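Local coordinates for putative immunoglobulin-blocking virulence protein (PDB 7ADK), which probably binds and blocks host immunoglobulins, as a virulence factor of the goat pathogen Mycoplasma mycoides subsp. capri, at residues Y578-N581 with F585-G588; Q153-R158 with G572-Y577; R345-E350 with T525-T530; L623-D628 with N661-S666. All coordinates share one frame; numbering follows the deposited sequence.

Contact 1: residues Y578-N581 with F585-G588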
loop_
_atom_site.group_PDB
_atom_site.type_symbol
_atom_site.label_atom_id
_atom_site.label_comp_id
_atom_site.label_asym_id
_atom_site.label_seq_id
_atom_site.Cartn_x
_atom_site.Cartn_y
_atom_site.Cartn_z
ATOM N N TYR A 578 18.852 15.567 26.526
ATOM C CA TYR A 578 20.053 16.173 27.142
ATOM C C TYR A 578 20.976 15.226 27.924
ATOM O O TYR A 578 22.184 15.337 27.767
ATOM C CB TYR A 578 19.682 17.339 28.063
ATOM C CG TYR A 578 18.992 18.509 27.390
ATOM C CD1 TYR A 578 19.737 19.403 26.599
ATOM C CD2 TYR A 578 17.606 18.680 27.520
ATOM C CE1 TYR A 578 19.091 20.458 25.931
ATOM C CE2 TYR A 578 16.957 19.727 26.850
ATOM C CZ TYR A 578 17.699 20.621 26.060
ATOM O OH TYR A 578 17.047 21.619 25.422
ATOM N N ALA A 579 20.473 14.318 28.758
ATOM C CA ALA A 579 21.332 13.544 29.662
ATOM C C ALA A 579 22.180 12.467 28.952
ATOM O O ALA A 579 23.277 12.151 29.404
ATOM C CB ALA A 579 20.481 12.932 30.770
ATOM N N ARG A 580 21.707 11.914 27.831
ATOM C CA ARG A 580 22.444 10.982 26.957
ATOM C C ARG A 580 22.543 11.497 25.516
ATOM O O ARG A 580 22.895 10.763 24.605
ATOM C CB ARG A 580 21.845 9.569 27.049
ATOM C CG ARG A 580 22.061 8.919 28.416
ATOM C CD ARG A 580 21.346 7.576 28.576
ATOM N NE ARG A 580 22.038 6.494 27.872
ATOM C CZ ARG A 580 21.629 5.247 27.733
ATOM N NH1 ARG A 580 22.366 4.400 27.101
ATOM N NH2 ARG A 580 20.513 4.794 28.221
ATOM N N ASN A 581 22.249 12.773 25.268
ATOM C CA ASN A 581 22.135 13.326 23.922
ATOM C C ASN A 581 23.437 13.251 23.110
ATOM O O ASN A 581 23.383 13.209 21.888
ATOM C CB ASN A 581 21.633 14.768 24.038
ATOM C CG ASN A 581 21.524 15.494 22.712
ATOM O OD1 ASN A 581 20.547 15.410 21.997
ATOM N ND2 ASN A 581 22.511 16.268 22.353
ATOM N N PHE A 585 22.524 7.261 19.133
ATOM C CA PHE A 585 21.163 6.697 19.111
ATOM C C PHE A 585 20.113 7.712 19.562
ATOM O O PHE A 585 19.020 7.799 19.008
ATOM C CB PHE A 585 21.084 5.432 19.976
ATOM C CG PHE A 585 19.735 4.738 19.913
ATOM C CD1 PHE A 585 18.733 5.028 20.855
ATOM C CD2 PHE A 585 19.459 3.840 18.869
ATOM C CE1 PHE A 585 17.478 4.423 20.754
ATOM C CE2 PHE A 585 18.201 3.236 18.774
ATOM C CZ PHE A 585 17.209 3.525 19.718
ATOM N N PHE A 586 20.434 8.523 20.567
ATOM C CA PHE A 586 19.531 9.540 21.112
ATOM C C PHE A 586 19.423 10.805 20.251
ATOM O O PHE A 586 18.677 11.719 20.590
ATOM C CB PHE A 586 19.900 9.824 22.571
ATOM C CG PHE A 586 19.735 8.601 23.438
ATOM C CD1 PHE A 586 18.473 8.021 23.609
ATOM C CD2 PHE A 586 20.854 7.962 23.975
ATOM C CE1 PHE A 586 18.325 6.834 24.342
ATOM C CE2 PHE A 586 20.716 6.766 24.684
ATOM C CZ PHE A 586 19.452 6.200 24.878
ATOM N N GLN A 587 20.108 10.845 19.111
ATOM C CA GLN A 587 20.072 11.962 18.171
ATOM C C GLN A 587 19.019 11.819 17.069
ATOM O O GLN A 587 18.813 12.737 16.287
ATOM C CB GLN A 587 21.466 12.180 17.585
ATOM C CG GLN A 587 22.412 12.700 18.672
ATOM C CD GLN A 587 23.879 12.504 18.360
ATOM O OE1 GLN A 587 24.303 12.260 17.246
ATOM N NE2 GLN A 587 24.721 12.634 19.347
ATOM N N GLY A 588 18.322 10.695 16.969
ATOM C CA GLY A 588 17.416 10.440 15.851
ATOM C C GLY A 588 18.135 10.281 14.509
ATOM O O GLY A 588 19.328 10.002 14.460
#
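Packing of Arg-580 on Phe-586 makes the larger part of this contact. CE2 of Phe-586 lies over one face of the Arg-580 guanidinium, near its rim, with NE of Arg-580 3.5 Å from that carbon. CZ of Arg-580 stands 3.7 Å from CZ of Phe-586, yet the two flat groups are turned 57° against each other, so this is an inclined meeting rather than a parallel stack. The start of the arginine chain takes part too: its CB approaches CD2 of Phe-586 to 3.6 Å, and the chain then bends at chi3 (76°) to bring the guanidinium round the end of the ring. On another part of the ring, CD1 of Phe-585 sits over a face, so that two successive aromatic side chains pack together.

The contact joins the end of helix 567-579 to the loop that follows it. Arg-580 is the first residue to leave helical geometry, and only three residues separate the two segments, so the chain turns sharply after the helix, within the buried interior. An arginine suits such a place because its chain from CB to CD packs like a hydrocarbon while its nitrogens find partners further on: NE forms a salt bridge with Glu-583, and NH2 donates to Leu-522 O.

A single hydrogen bond supplies the polar part. NE2 of Gln-587 donates to the backbone O of Asn-581 at 2.9 Å, almost straight at 168°, and the donor lies in the carbonyl plane. The glutamine's extended chain carries its amide to this carbonyl, and CG of Gln-587 passes 3.4 Å from the same oxygen.

Contact 2: residues Q153-R158 with G572-Y577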
loop_
_atom_site.group_PDB
_atom_site.type_symbol
_atom_site.label_atom_id
_atom_site.label_comp_id
_atom_site.label_asym_id
_atom_site.label_seq_id
_atom_site.Cartn_x
_atom_site.Cartn_y
_atom_site.Cartn_z
ATOM N N GLN A 153 25.464 16.124 38.371
ATOM C CA GLN A 153 25.173 15.169 39.441
ATOM C C GLN A 153 23.666 14.857 39.527
ATOM O O GLN A 153 23.297 13.705 39.747
ATOM C CB GLN A 153 25.751 15.705 40.752
ATOM C CG GLN A 153 25.689 14.683 41.895
ATOM C CD GLN A 153 26.447 13.389 41.616
ATOM O OE1 GLN A 153 25.911 12.302 41.704
ATOM N NE2 GLN A 153 27.696 13.437 41.245
ATOM N N ARG A 154 22.751 15.760 39.135
ATOM C CA ARG A 154 21.329 15.397 38.916
ATOM C C ARG A 154 21.088 14.390 37.772
ATOM O O ARG A 154 20.150 13.601 37.838
ATOM C CB ARG A 154 20.477 16.663 38.783
ATOM C CG ARG A 154 18.985 16.361 38.950
ATOM C CD ARG A 154 18.112 17.591 38.740
ATOM N NE ARG A 154 16.678 17.263 38.743
ATOM C CZ ARG A 154 15.969 16.712 37.776
ATOM N NH1 ARG A 154 16.478 16.406 36.625
ATOM N NH2 ARG A 154 14.721 16.438 37.956
ATOM N N ASP A 155 21.953 14.328 36.759
ATOM C CA ASP A 155 21.882 13.288 35.727
ATOM C C ASP A 155 22.266 11.903 36.271
ATOM O O ASP A 155 21.852 10.877 35.733
ATOM C CB ASP A 155 22.763 13.592 34.499
ATOM C CG ASP A 155 22.653 14.981 33.846
ATOM O OD1 ASP A 155 21.646 15.693 34.049
ATOM O OD2 ASP A 155 23.570 15.357 33.076
ATOM N N LYS A 156 23.063 11.809 37.339
ATOM C CA LYS A 156 23.344 10.521 37.988
ATOM C C LYS A 156 22.252 10.132 38.974
ATOM O O LYS A 156 21.785 9.000 38.935
ATOM C CB LYS A 156 24.753 10.542 38.598
ATOM C CG LYS A 156 25.177 9.152 39.096
ATOM C CD LYS A 156 26.672 9.068 39.436
ATOM C CE LYS A 156 27.589 9.079 38.204
ATOM N NZ LYS A 156 27.563 7.803 37.459
ATOM N N ASP A 157 21.783 11.053 39.815
ATOM C CA ASP A 157 20.851 10.693 40.892
ATOM C C ASP A 157 19.408 10.400 40.428
ATOM O O ASP A 157 18.698 9.651 41.096
ATOM C CB ASP A 157 20.960 11.686 42.061
ATOM C CG ASP A 157 20.334 13.069 41.879
ATOM O OD1 ASP A 157 19.119 13.159 41.631
ATOM O OD2 ASP A 157 21.026 14.074 42.110
ATOM N N ARG A 158 18.996 10.880 39.246
ATOM C CA ARG A 158 17.768 10.452 38.542
ATOM C C ARG A 158 17.934 9.186 37.685
ATOM O O ARG A 158 16.991 8.784 37.009
ATOM C CB ARG A 158 17.214 11.600 37.678
ATOM C CG ARG A 158 16.828 12.875 38.432
ATOM C CD ARG A 158 15.799 12.677 39.542
ATOM N NE ARG A 158 14.507 12.175 39.055
ATOM C CZ ARG A 158 13.474 11.857 39.807
ATOM N NH1 ARG A 158 13.471 11.978 41.086
ATOM N NH2 ARG A 158 12.387 11.398 39.307
ATOM N N GLY A 572 12.324 10.427 31.412
ATOM C CA GLY A 572 12.496 9.744 30.132
ATOM C C GLY A 572 12.743 10.694 28.961
ATOM O O GLY A 572 13.517 10.376 28.063
ATOM N N LEU A 573 12.125 11.870 28.975
ATOM C CA LEU A 573 12.200 12.887 27.927
ATOM C C LEU A 573 13.569 13.579 27.907
ATOM O O LEU A 573 14.208 13.680 26.862
ATOM C CB LEU A 573 11.034 13.857 28.177
ATOM C CG LEU A 573 10.579 14.725 27.017
ATOM C CD1 LEU A 573 9.906 13.896 25.963
ATOM C CD2 LEU A 573 9.556 15.741 27.484
ATOM N N ARG A 574 14.076 13.991 29.072
ATOM C CA ARG A 574 15.403 14.600 29.220
ATOM C C ARG A 574 16.538 13.595 29.016
ATOM O O ARG A 574 17.607 14.013 28.587
ATOM C CB ARG A 574 15.472 15.322 30.575
ATOM C CG ARG A 574 16.737 16.180 30.752
ATOM C CD ARG A 574 16.685 17.025 32.027
ATOM N NE ARG A 574 17.802 17.982 32.147
ATOM C CZ ARG A 574 19.053 17.722 32.482
ATOM N NH1 ARG A 574 19.475 16.517 32.648
ATOM N NH2 ARG A 574 19.901 18.671 32.682
ATOM N N MET A 575 16.320 12.291 29.229
ATOM C CA MET A 575 17.299 11.244 28.911
ATOM C C MET A 575 17.790 11.365 27.474
ATOM O O MET A 575 18.984 11.456 27.200
ATOM C CB MET A 575 16.707 9.843 29.139
ATOM C CG MET A 575 17.843 8.831 29.269
ATOM S SD MET A 575 17.387 7.092 29.199
ATOM C CE MET A 575 17.231 6.908 27.425
ATOM N N VAL A 576 16.852 11.459 26.546
ATOM C CA VAL A 576 17.121 11.595 25.121
ATOM C C VAL A 576 17.575 13.008 24.767
ATOM O O VAL A 576 18.586 13.206 24.102
ATOM C CB VAL A 576 15.858 11.220 24.351
ATOM C CG1 VAL A 576 16.106 11.263 22.867
ATOM C CG2 VAL A 576 15.383 9.836 24.744
ATOM N N TYR A 577 16.834 14.010 25.229
ATOM C CA TYR A 577 17.037 15.385 24.809
ATOM C C TYR A 577 18.274 16.044 25.415
ATOM O O TYR A 577 18.736 17.009 24.815
ATOM C CB TYR A 577 15.740 16.179 25.043
ATOM C CG TYR A 577 14.516 15.776 24.203
ATOM C CD1 TYR A 577 14.650 14.989 23.042
ATOM C CD2 TYR A 577 13.225 16.215 24.565
ATOM C CE1 TYR A 577 13.538 14.650 22.265
ATOM C CE2 TYR A 577 12.101 15.865 23.789
ATOM C CZ TYR A 577 12.255 15.079 22.633
ATOM O OH TYR A 577 11.187 14.747 21.863
#
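Arg-574 and Asp-155 form a salt bridge through one nitrogen and one oxygen: NH1 of Arg-574 donates to OD1 of Asp-155 at 2.7 Å, with an angle of 150° at the hydrogen. The nitrogen approaches from above the carboxylate plane, and the two charged groups are inclined by 50°, so the bridge is one-pronged rather than the flat, paired kind. With CG anti to its backbone N (chi1 -171°) and its chain extended as far as NE, Arg-574 spans the gap between the helices.

Both groups have further partners. OD2 of Asp-155 accepts from His-152 N, and NH2 of Arg-574 donates to Asp-627 O.

Here the short helix 153-157 is tied to helix 567-579, more than 400 residues later in the chain. The backbones stay well apart, with 8.5 Å between the CA atoms of Asp-155 and Met-575, a spacing that suits a long arginine. Arg-158 adds salt bridges to Asp-571 and Glu-567.

Farther out, NH1 of Arg-154 comes within 4.9 Å of NE of Arg-574, a proximity of like charges that Asp-155 may partly offset. CG of Arg-158 lies over the centre of the Arg-154 guanidinium.

Contact 3: residues R345-E350 with T525-T530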
loop_
_atom_site.group_PDB
_atom_site.type_symbol
_atom_site.label_atom_id
_atom_site.label_comp_id
_atom_site.label_asym_id
_atom_site.label_seq_id
_atom_site.Cartn_x
_atom_site.Cartn_y
_atom_site.Cartn_z
ATOM N N ARG A 345 35.532 3.726 14.798
ATOM C CA ARG A 345 36.645 2.850 15.196
ATOM C C ARG A 345 36.622 2.586 16.692
ATOM O O ARG A 345 36.672 1.436 17.112
ATOM C CB ARG A 345 37.988 3.453 14.766
ATOM C CG ARG A 345 39.089 2.381 14.733
ATOM C CD ARG A 345 40.481 2.950 14.441
ATOM N NE ARG A 345 40.496 3.786 13.226
ATOM C CZ ARG A 345 40.580 5.100 13.168
ATOM N NH1 ARG A 345 40.838 5.845 14.193
ATOM N NH2 ARG A 345 40.425 5.723 12.046
ATOM N N ARG A 346 36.530 3.639 17.506
ATOM C CA ARG A 346 36.438 3.532 18.961
ATOM C C ARG A 346 35.231 2.701 19.369
ATOM O O ARG A 346 35.391 1.787 20.163
ATOM C CB ARG A 346 36.463 4.948 19.548
ATOM C CG ARG A 346 36.630 5.024 21.075
ATOM C CD ARG A 346 35.389 4.671 21.900
ATOM N NE ARG A 346 34.203 5.396 21.430
ATOM C CZ ARG A 346 33.917 6.656 21.613
ATOM N NH1 ARG A 346 34.582 7.451 22.387
ATOM N NH2 ARG A 346 32.905 7.146 20.992
ATOM N N ASP A 347 34.068 2.916 18.764
ATOM C CA ASP A 347 32.870 2.134 19.084
ATOM C C ASP A 347 32.955 0.649 18.673
ATOM O O ASP A 347 32.675 -0.229 19.489
ATOM C CB ASP A 347 31.590 2.810 18.541
ATOM C CG ASP A 347 31.152 4.118 19.230
ATOM O OD1 ASP A 347 31.981 4.807 19.853
ATOM O OD2 ASP A 347 29.947 4.461 19.191
ATOM N N ASN A 348 33.390 0.318 17.457
ATOM C CA ASN A 348 33.544 -1.074 17.016
ATOM C C ASN A 348 34.628 -1.851 17.780
ATOM O O ASN A 348 34.528 -3.068 17.925
ATOM C CB ASN A 348 33.811 -1.112 15.509
ATOM C CG ASN A 348 32.609 -0.773 14.654
ATOM O OD1 ASN A 348 31.505 -1.248 14.839
ATOM N ND2 ASN A 348 32.778 0.053 13.670
ATOM N N SER A 349 35.653 -1.167 18.276
ATOM C CA SER A 349 36.799 -1.784 18.954
ATOM C C SER A 349 36.650 -1.932 20.467
ATOM O O SER A 349 37.396 -2.714 21.055
ATOM C CB SER A 349 38.084 -1.045 18.609
ATOM O OG SER A 349 38.048 0.280 19.074
ATOM N N GLU A 350 35.720 -1.218 21.109
ATOM C CA GLU A 350 35.552 -1.273 22.569
ATOM C C GLU A 350 34.114 -1.243 23.106
ATOM O O GLU A 350 33.917 -1.718 24.224
ATOM C CB GLU A 350 36.422 -0.192 23.235
ATOM C CG GLU A 350 35.691 1.127 23.518
ATOM C CD GLU A 350 36.619 2.252 23.992
ATOM O OE1 GLU A 350 37.798 2.315 23.578
ATOM O OE2 GLU A 350 36.156 3.088 24.802
ATOM N N THR A 525 20.879 0.005 29.633
ATOM C CA THR A 525 21.619 -0.409 28.434
ATOM C C THR A 525 22.779 0.544 28.207
ATOM O O THR A 525 22.557 1.743 28.096
ATOM C CB THR A 525 20.706 -0.418 27.205
ATOM O OG1 THR A 525 19.744 -1.427 27.351
ATOM C CG2 THR A 525 21.439 -0.696 25.902
ATOM N N THR A 526 24.008 0.030 28.128
ATOM C CA THR A 526 25.221 0.863 28.029
ATOM C C THR A 526 25.441 1.469 26.637
ATOM O O THR A 526 25.948 2.581 26.547
ATOM C CB THR A 526 26.439 0.030 28.442
ATOM O OG1 THR A 526 26.388 -0.262 29.809
ATOM C CG2 THR A 526 27.799 0.666 28.185
ATOM N N TRP A 527 25.080 0.754 25.560
ATOM C CA TRP A 527 25.257 1.201 24.169
ATOM C C TRP A 527 24.245 0.524 23.239
ATOM O O TRP A 527 24.184 -0.702 23.175
ATOM C CB TRP A 527 26.716 0.947 23.725
ATOM C CG TRP A 527 27.141 1.465 22.382
ATOM C CD1 TRP A 527 27.538 2.731 22.121
ATOM C CD2 TRP A 527 27.287 0.746 21.119
ATOM N NE1 TRP A 527 27.917 2.844 20.798
ATOM C CE2 TRP A 527 27.789 1.648 20.139
ATOM C CE3 TRP A 527 27.076 -0.584 20.702
ATOM C CZ2 TRP A 527 28.067 1.258 18.826
ATOM C CZ3 TRP A 527 27.364 -0.986 19.389
ATOM C CH2 TRP A 527 27.864 -0.075 18.451
ATOM N N ILE A 528 23.427 1.305 22.535
ATOM C CA ILE A 528 22.481 0.800 21.535
ATOM C C ILE A 528 23.164 0.919 20.173
ATOM O O ILE A 528 23.715 1.969 19.844
ATOM C CB ILE A 528 21.119 1.546 21.541
ATOM C CG1 ILE A 528 20.488 1.710 22.934
ATOM C CG2 ILE A 528 20.110 0.802 20.652
ATOM C CD1 ILE A 528 20.907 2.960 23.682
ATOM N N ASN A 529 23.166 -0.150 19.385
ATOM C CA ASN A 529 23.889 -0.217 18.127
ATOM C C ASN A 529 23.283 0.727 17.084
ATOM O O ASN A 529 22.116 0.617 16.698
ATOM C CB ASN A 529 23.951 -1.658 17.622
ATOM C CG ASN A 529 24.859 -1.834 16.428
ATOM O OD1 ASN A 529 25.711 -1.014 16.134
ATOM N ND2 ASN A 529 24.693 -2.905 15.708
ATOM N N THR A 530 24.130 1.650 16.647
ATOM C CA THR A 530 23.849 2.797 15.772
ATOM C C THR A 530 24.704 2.786 14.500
ATOM O O THR A 530 24.425 3.485 13.525
ATOM C CB THR A 530 24.108 4.053 16.609
ATOM O OG1 THR A 530 23.651 5.203 15.937
ATOM C CG2 THR A 530 25.589 4.228 16.970
#
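Asp-347 and Trp-527 join helix 339-351 to the largely buried loop 525-530, whose backbone at Trp-527 and Asn-529 hydrogen-bonds to Leu-502 at the start of strand 502-506. The contact therefore fastens a helix to a segment lying alongside the mixed beta sheet.

Along the helix, Arg-345 contributes its carbonyl oxygen, which takes part in the next turn. Arg-346 forms a side-on salt bridge with its neighbour: NE and NH2 both donate to OD1 of Asp-347, each at 2.8 Å from that oxygen, and OD1 lies in the guanidinium plane. Two donors on one oxygen hold OD1 in place and probably draw negative charge toward it.

Asp-347 uses its other oxygen across the contact. NE1 of Trp-527 donates to OD2 of Asp-347 at 3.1 Å, a bent bond of 140°, and the indole nitrogen comes from 57° out of the carboxylate plane. Carboxylate and indole planes stand 80° apart, with the acid at the ring edge where the single N-H lies. The acid's CB adds a nonpolar touch, 3.9 Å from CZ2 of Trp-527. Tyr-167 serves both helix residues, with its OH bonded to OD2 of Asp-347 and its ring in a cation-pi contact with Arg-346. A tryptophan fits this site because one polar atom can be satisfied while the broad ring is packed: Asn-529 CA lies over one face near the rim, and Tyr-351 stacks on the indole.

Ser-349 closes the account within the helix, where its OG and N approach Arg-345 O from opposite faces of the carbonyl plane, OG of Ser-349 at 2.7 Å from O of Arg-345.

Contact 4: residues L623-D628 with N661-S666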
loop_
_atom_site.group_PDB
_atom_site.type_symbol
_atom_site.label_atom_id
_atom_site.label_comp_id
_atom_site.label_asym_id
_atom_site.label_seq_id
_atom_site.Cartn_x
_atom_site.Cartn_y
_atom_site.Cartn_z
ATOM N N LEU A 623 5.092 19.083 30.816
ATOM C CA LEU A 623 6.241 18.570 30.066
ATOM C C LEU A 623 7.297 19.665 29.831
ATOM O O LEU A 623 6.981 20.755 29.357
ATOM C CB LEU A 623 5.754 17.970 28.736
ATOM C CG LEU A 623 4.713 16.842 28.831
ATOM C CD1 LEU A 623 4.455 16.277 27.439
ATOM C CD2 LEU A 623 5.166 15.692 29.722
ATOM N N ARG A 624 8.565 19.375 30.142
ATOM C CA ARG A 624 9.710 20.288 30.019
ATOM C C ARG A 624 10.598 19.923 28.834
ATOM O O ARG A 624 10.957 18.762 28.674
ATOM C CB ARG A 624 10.499 20.291 31.332
ATOM C CG ARG A 624 9.654 20.811 32.503
ATOM C CD ARG A 624 10.455 20.934 33.797
ATOM N NE ARG A 624 10.798 19.624 34.375
ATOM C CZ ARG A 624 10.091 18.935 35.246
ATOM N NH1 ARG A 624 10.557 17.855 35.775
ATOM N NH2 ARG A 624 8.918 19.307 35.640
ATOM N N PHE A 625 10.963 20.898 28.002
ATOM C CA PHE A 625 11.765 20.691 26.783
ATOM C C PHE A 625 13.114 21.419 26.824
ATOM O O PHE A 625 13.765 21.543 25.791
ATOM C CB PHE A 625 10.948 21.016 25.515
ATOM C CG PHE A 625 9.743 20.118 25.266
ATOM C CD1 PHE A 625 8.541 20.383 25.934
ATOM C CD2 PHE A 625 9.821 19.014 24.402
ATOM C CE1 PHE A 625 7.412 19.571 25.734
ATOM C CE2 PHE A 625 8.703 18.181 24.227
ATOM C CZ PHE A 625 7.498 18.459 24.887
ATOM N N ASP A 626 13.572 21.866 27.995
ATOM C CA ASP A 626 14.928 22.394 28.209
ATOM C C ASP A 626 15.606 21.843 29.488
ATOM O O ASP A 626 14.971 21.237 30.348
ATOM C CB ASP A 626 14.962 23.922 28.089
ATOM C CG ASP A 626 14.072 24.721 29.041
ATOM O OD1 ASP A 626 13.343 24.138 29.858
ATOM O OD2 ASP A 626 14.092 25.963 28.957
ATOM N N ASP A 627 16.926 21.993 29.589
ATOM C CA ASP A 627 17.831 21.245 30.476
ATOM C C ASP A 627 17.883 21.677 31.956
ATOM O O ASP A 627 18.870 21.386 32.625
ATOM C CB ASP A 627 19.252 21.116 29.865
ATOM C CG ASP A 627 19.951 22.369 29.303
ATOM O OD1 ASP A 627 19.281 23.374 28.979
ATOM O OD2 ASP A 627 21.188 22.314 29.121
ATOM N N ASP A 628 16.863 22.344 32.499
ATOM C CA ASP A 628 16.895 23.179 33.722
ATOM C C ASP A 628 17.773 24.436 33.610
ATOM O O ASP A 628 17.354 25.527 34.004
ATOM C CB ASP A 628 17.264 22.403 35.002
ATOM C CG ASP A 628 16.326 21.271 35.404
ATOM O OD1 ASP A 628 15.150 21.281 35.005
ATOM O OD2 ASP A 628 16.745 20.409 36.200
ATOM N N ASN A 661 2.733 25.883 25.119
ATOM C CA ASN A 661 2.256 26.465 23.862
ATOM C C ASN A 661 3.245 26.425 22.679
ATOM O O ASN A 661 3.012 25.745 21.680
ATOM C CB ASN A 661 1.750 27.898 24.163
ATOM C CG ASN A 661 2.718 28.837 24.884
ATOM O OD1 ASN A 661 3.836 28.502 25.249
ATOM N ND2 ASN A 661 2.338 30.061 25.100
ATOM N N LEU A 662 4.348 27.167 22.782
ATOM C CA LEU A 662 5.333 27.393 21.714
ATOM C C LEU A 662 6.271 26.198 21.488
ATOM O O LEU A 662 7.169 26.252 20.648
ATOM C CB LEU A 662 6.167 28.649 22.047
ATOM C CG LEU A 662 5.400 29.965 22.277
ATOM C CD1 LEU A 662 6.333 31.015 22.836
ATOM C CD2 LEU A 662 4.777 30.492 21.007
ATOM N N GLN A 663 6.107 25.144 22.284
ATOM C CA GLN A 663 6.936 23.940 22.351
ATOM C C GLN A 663 6.605 22.928 21.249
ATOM O O GLN A 663 7.444 22.117 20.873
ATOM C CB GLN A 663 6.747 23.375 23.761
ATOM C CG GLN A 663 7.527 24.266 24.739
ATOM C CD GLN A 663 7.051 24.224 26.180
ATOM O OE1 GLN A 663 6.729 25.245 26.764
ATOM N NE2 GLN A 663 6.906 23.073 26.780
ATOM N N HIS A 664 5.417 23.025 20.665
ATOM C CA HIS A 664 5.014 22.313 19.465
ATOM C C HIS A 664 5.018 23.292 18.279
ATOM O O HIS A 664 4.029 23.975 18.026
ATOM C CB HIS A 664 3.657 21.671 19.740
ATOM C CG HIS A 664 3.214 20.710 18.691
ATOM N ND1 HIS A 664 3.950 20.376 17.569
ATOM C CD2 HIS A 664 2.106 19.929 18.757
ATOM C CE1 HIS A 664 3.288 19.366 17.001
ATOM N NE2 HIS A 664 2.165 19.103 17.665
ATOM N N LEU A 665 6.173 23.466 17.630
ATOM C CA LEU A 665 6.413 24.473 16.581
ATOM C C LEU A 665 7.380 23.986 15.488
ATOM O O LEU A 665 8.123 24.767 14.906
ATOM C CB LEU A 665 6.836 25.817 17.201
ATOM C CG LEU A 665 6.627 27.031 16.268
ATOM C CD1 LEU A 665 5.233 27.600 16.427
ATOM C CD2 LEU A 665 7.627 28.141 16.569
ATOM N N SER A 666 7.365 22.695 15.173
ATOM C CA SER A 666 8.231 22.102 14.144
ATOM C C SER A 666 9.719 22.262 14.508
ATOM O O SER A 666 10.037 22.413 15.684
ATOM C CB SER A 666 7.831 22.631 12.757
ATOM O OG SER A 666 8.384 21.828 11.755
#
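An amide against the rim of an aromatic ring joins two loops here, where Gln-663 meets Phe-625 beside the parallel five-stranded sheet. Segment 623-628 lies between strands 608-610 and 640-643, and segment 661-666 lies between 650-652 and 676-679, so the contact bridges connections that belong to adjoining parts of the sheet. Both loops are held to the chain that leads into strand 640-643: the backbone of Phe-625 is hydrogen-bonded to that of Arg-636, and that of Gln-663 to Ile-638.

Gln-663 is the third residue of a type I beta turn running from Asn-661 to His-664, which offers its side chain to the opposing loop. Its CG lies beside the backbone N (chi1 -74°), and the chain is extended beyond it, carrying the amide to Phe-625. NE2 of Gln-663 comes to 3.3 Å from CD1 of Phe-625, near the plane of the ring, while the amide and ring planes are 61° apart. CB of Gln-663 follows, at 4.1 Å from CD1 of Phe-625. Phe-625 also packs on Ile-638 and on Tyr-577 of helix 567-579, as befits a buried aromatic residue.

NE2 of Gln-663 is 3.5 Å from the backbone O of Leu-623. Meeting the rim rather than the face of the phenyl group, the amide nitrogen gains little from the ring's pi electrons, and the contact with Phe-625 probably rests mainly on van der Waals attraction.

Contacts 1 and 2 share helix 567-579, contact 2 using its middle and contact 1 its end, where Arg-580 N meets Met-575 O. Contacts 1 and 3 are buried; contact 3 touches contact 1 where Phe-586 and Phe-585 pack on Ile-528. Contact 2 is only partly buried, with exposed residues on helix 153-157, and relies on charge. Contact 4 is buried between loops and sets an amide against the rim of an aromatic ring, with no charged group taking part; it reaches the same helix through Tyr-577 and Tyr-578. Arg-574 and Asp-627 link contacts 2 and 4. Contacts 3 and 4, about 30 Å apart between centres, serve the mixed and the parallel sheet respectively and do not touch.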